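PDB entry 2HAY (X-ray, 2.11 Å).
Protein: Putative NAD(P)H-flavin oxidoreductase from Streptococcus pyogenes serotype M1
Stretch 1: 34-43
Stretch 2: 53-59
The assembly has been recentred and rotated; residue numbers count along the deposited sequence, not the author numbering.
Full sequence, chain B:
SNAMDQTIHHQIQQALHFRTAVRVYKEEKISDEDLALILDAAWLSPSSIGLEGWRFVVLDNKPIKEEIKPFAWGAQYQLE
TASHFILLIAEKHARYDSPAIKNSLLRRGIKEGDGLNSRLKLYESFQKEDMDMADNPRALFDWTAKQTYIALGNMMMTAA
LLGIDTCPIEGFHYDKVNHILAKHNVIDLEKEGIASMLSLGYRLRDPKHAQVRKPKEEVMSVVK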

# COMPACT_ATOMS: atom_id res chain seq x y z
N ASP B 34 17.71 -1.55 13.73
CA ASP B 34 16.92 -0.73 12.83
C ASP B 34 16.25 -1.59 11.75
O ASP B 34 15.09 -1.38 11.48
CB ASP B 34 17.74 0.39 12.22
CG ASP B 34 18.04 1.52 13.21
OD1 ASP B 34 17.64 1.44 14.39
OD2 ASP B 34 18.70 2.51 12.82
N LEU B 35 16.98 -2.54 11.16
CA LEU B 35 16.40 -3.44 10.18
C LEU B 35 15.27 -4.29 10.80
O LEU B 35 14.22 -4.46 10.19
CB LEU B 35 17.50 -4.34 9.54
CG LEU B 35 17.02 -5.27 8.42
CD1 LEU B 35 16.75 -4.45 7.15
CD2 LEU B 35 18.04 -6.42 8.14
N ALA B 36 15.50 -4.81 12.00
CA ALA B 36 14.49 -5.59 12.70
C ALA B 36 13.18 -4.80 12.93
O ALA B 36 12.09 -5.32 12.68
CB ALA B 36 15.05 -6.13 14.01
N LEU B 37 13.28 -3.56 13.38
CA LEU B 37 12.11 -2.70 13.57
C LEU B 37 11.39 -2.46 12.25
O LEU B 37 10.16 -2.53 12.22
CB LEU B 37 12.48 -1.37 14.22
CG LEU B 37 11.34 -0.44 14.62
CD1 LEU B 37 10.35 -1.12 15.57
CD2 LEU B 37 11.95 0.79 15.29
N ILE B 38 12.13 -2.21 11.18
CA ILE B 38 11.53 -2.00 9.87
C ILE B 38 10.75 -3.24 9.39
O ILE B 38 9.63 -3.12 8.86
CB ILE B 38 12.60 -1.57 8.81
CG1 ILE B 38 13.12 -0.15 9.08
CG2 ILE B 38 12.00 -1.65 7.37
CD1 ILE B 38 14.43 0.23 8.29
N LEU B 39 11.33 -4.42 9.61
CA LEU B 39 10.69 -5.66 9.24
C LEU B 39 9.47 -5.96 10.12
O LEU B 39 8.48 -6.52 9.65
CB LEU B 39 11.70 -6.80 9.26
CG LEU B 39 12.68 -6.84 8.09
CD1 LEU B 39 13.75 -7.87 8.44
CD2 LEU B 39 11.94 -7.23 6.81
N ASP B 40 9.56 -5.60 11.40
CA ASP B 40 8.43 -5.69 12.33
C ASP B 40 7.26 -4.82 11.85
O ASP B 40 6.12 -5.22 12.01
CB ASP B 40 8.85 -5.24 13.71
CG ASP B 40 9.36 -6.39 14.57
OD1 ASP B 40 9.71 -6.12 15.74
OD2 ASP B 40 9.41 -7.56 14.11
N ALA B 41 7.56 -3.69 11.22
CA ALA B 41 6.54 -2.80 10.65
C ALA B 41 5.76 -3.48 9.52
O ALA B 41 4.53 -3.34 9.43
CB ALA B 41 7.18 -1.46 10.16
N ALA B 42 6.46 -4.23 8.67
CA ALA B 42 5.83 -5.03 7.60
C ALA B 42 5.02 -6.18 8.20
O ALA B 42 3.86 -6.39 7.89
CB ALA B 42 6.90 -5.55 6.66
N TRP B 43 5.65 -6.93 9.10
CA TRP B 43 5.01 -8.10 9.69
C TRP B 43 3.71 -7.74 10.41
O TRP B 43 2.74 -8.50 10.34
CB TRP B 43 5.99 -8.74 10.67
CG TRP B 43 5.44 -9.86 11.50
CD1 TRP B 43 4.86 -11.02 11.05
CD2 TRP B 43 5.46 -9.96 12.93
NE1 TRP B 43 4.49 -11.82 12.12
CE2 TRP B 43 4.86 -11.19 13.28
CE3 TRP B 43 5.93 -9.11 13.95
CZ2 TRP B 43 4.71 -11.61 14.61
CZ3 TRP B 43 5.78 -9.51 15.27
CH2 TRP B 43 5.17 -10.76 15.60
N GLY B 53 -0.88 -12.93 3.20
CA GLY B 53 -0.36 -13.67 2.06
C GLY B 53 0.84 -12.96 1.48
O GLY B 53 0.82 -12.47 0.34
N TRP B 54 1.89 -12.87 2.28
CA TRP B 54 3.05 -12.06 1.88
C TRP B 54 4.28 -12.56 2.59
O TRP B 54 4.17 -13.26 3.63
CB TRP B 54 2.81 -10.57 2.21
CG TRP B 54 2.44 -10.25 3.67
CD1 TRP B 54 2.75 -11.00 4.80
CD2 TRP B 54 1.72 -9.10 4.15
NE1 TRP B 54 2.28 -10.37 5.92
CE2 TRP B 54 1.64 -9.21 5.56
CE3 TRP B 54 1.15 -7.98 3.52
CZ2 TRP B 54 1.01 -8.26 6.36
CZ3 TRP B 54 0.51 -7.02 4.32
CH2 TRP B 54 0.46 -7.16 5.73
N ARG B 55 5.45 -12.23 2.04
CA ARG B 55 6.72 -12.47 2.69
C ARG B 55 7.61 -11.31 2.40
O ARG B 55 7.50 -10.68 1.34
CB ARG B 55 7.40 -13.77 2.21
CG ARG B 55 6.57 -15.02 2.44
CD ARG B 55 7.38 -16.31 2.40
NE ARG B 55 7.84 -16.59 1.06
CZ ARG B 55 9.10 -16.47 0.64
NH1 ARG B 55 9.41 -16.79 -0.62
NH2 ARG B 55 10.07 -16.08 1.47
N PHE B 56 8.52 -11.04 3.33
CA PHE B 56 9.45 -9.96 3.16
C PHE B 56 10.84 -10.54 3.27
O PHE B 56 11.20 -11.11 4.30
CB PHE B 56 9.16 -8.87 4.18
CG PHE B 56 7.74 -8.42 4.12
CD1 PHE B 56 7.33 -7.52 3.14
CD2 PHE B 56 6.79 -8.96 4.99
CE1 PHE B 56 5.97 -7.16 3.04
CE2 PHE B 56 5.46 -8.59 4.90
CZ PHE B 56 5.06 -7.67 3.92
N VAL B 57 11.59 -10.47 2.17
CA VAL B 57 12.91 -11.10 2.19
C VAL B 57 14.07 -10.15 2.02
O VAL B 57 14.12 -9.34 1.10
CB VAL B 57 13.03 -12.45 1.37
CG1 VAL B 57 11.71 -12.91 0.71
CG2 VAL B 57 14.34 -12.54 0.47
N VAL B 58 14.99 -10.24 2.98
CA VAL B 58 16.21 -9.45 2.93
C VAL B 58 17.17 -10.13 1.98
O VAL B 58 17.68 -11.22 2.27
CB VAL B 58 16.79 -9.23 4.34
CG1 VAL B 58 18.05 -8.38 4.26
CG2 VAL B 58 15.74 -8.55 5.25
N LEU B 59 17.39 -9.49 0.84
CA LEU B 59 18.26 -10.03 -0.19
C LEU B 59 19.67 -9.48 0.01
O LEU B 59 19.99 -8.39 -0.47
CB LEU B 59 17.75 -9.70 -1.60
CG LEU B 59 18.58 -10.33 -2.74
CD1 LEU B 59 18.65 -11.84 -2.61
CD2 LEU B 59 18.03 -9.95 -4.10
O HOH W 1 2.38 -10.84 8.78

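A helix laid against a β-strand is one of the most common ways of closing a hydrophobic core, and this flavin oxidoreductase offers a compact example. The helix through residues 34-43 runs nearly antiparallel to the strand 54-59: their N-to-C directions make an angle of 166°, and the axes come within 9.4 Å. At such a separation the two backbones do not touch. The closest pair of α-carbons, Leu39 CA and Phe56 CA, lies 7.5 Å apart, and side chains fill the gap. No direct hydrogen bond crosses it. Within the helix, backbone polar groups pair with one another: Leu39 N bonds to Leu35 O at 2.9 Å and Trp43 N to Leu39 O at 2.9 Å. These bonds link three residues, Leu35, Leu39 and Trp43, that recur at successive turns and contribute, with Ala42, to the contact.

The strand supplies its half of the interface by alternation. Gly53, in the loop that precedes it, has no side chain and makes no contact with the helix. At Trp54 the CA-to-CB bond points toward the helix, and with chi1 at 54° (p) the indole reaches the last residues of the helical stretch. Trp54 CZ2 lies 3.7 Å from Ala42 O and 4.3 Å from Trp43 O, both carbonyls approaching the ring obliquely. The indole nitrogen is served by a water: Trp54 NE1 donates to it at 2.9 Å, and the same water donates to Trp43 O at 2.8 Å. One molecule thus joins a side-chain donor to a main-chain acceptor that are too far apart to pair directly. Trp43 participates through its backbone, since its own CA-to-CB bond points away from the strand.

Arg55 takes the next position and makes no contact with the helix; its guanidinium finds partners elsewhere in the structure. Phe56 returns to the interface and occupies its middle. The methyl of Ala42 sits over one face of the phenyl ring, with Ala42 CB 3.7 Å from the centroid of the Phe56 ring and only 7° off the normal. This is a CH-π contact, in which weakly polarised C-H groups meet the electron-rich face of the ring. Being small, the alanine methyl allows close approach of ring and helix. Beside it, Leu39 CD2 packs 4.2 Å from Phe56 CB.

Val57 turns its CA-to-CB bond away, and Val58 faces the helix again. Because the chains run in opposing directions, this later strand residue meets earlier helix residues: Val58 CG2 lies 3.8 Å from Leu39 CD1 and 4.3 Å from Leu35 CD2. Leu39 therefore bridges two strand positions: CD2 lies near both Phe56 and Val58, while CD1 packs closest to Val58. Its CA-to-CB bond is directed sideways, yet the end of the side chain comes nearer the strand. Leu59 closes the stretch without touching the helix. The principle is plain: Phe56 and Val58 meet the helix through apolar packing, while Trp54 lies against helix carbonyls and shares a water with one of them.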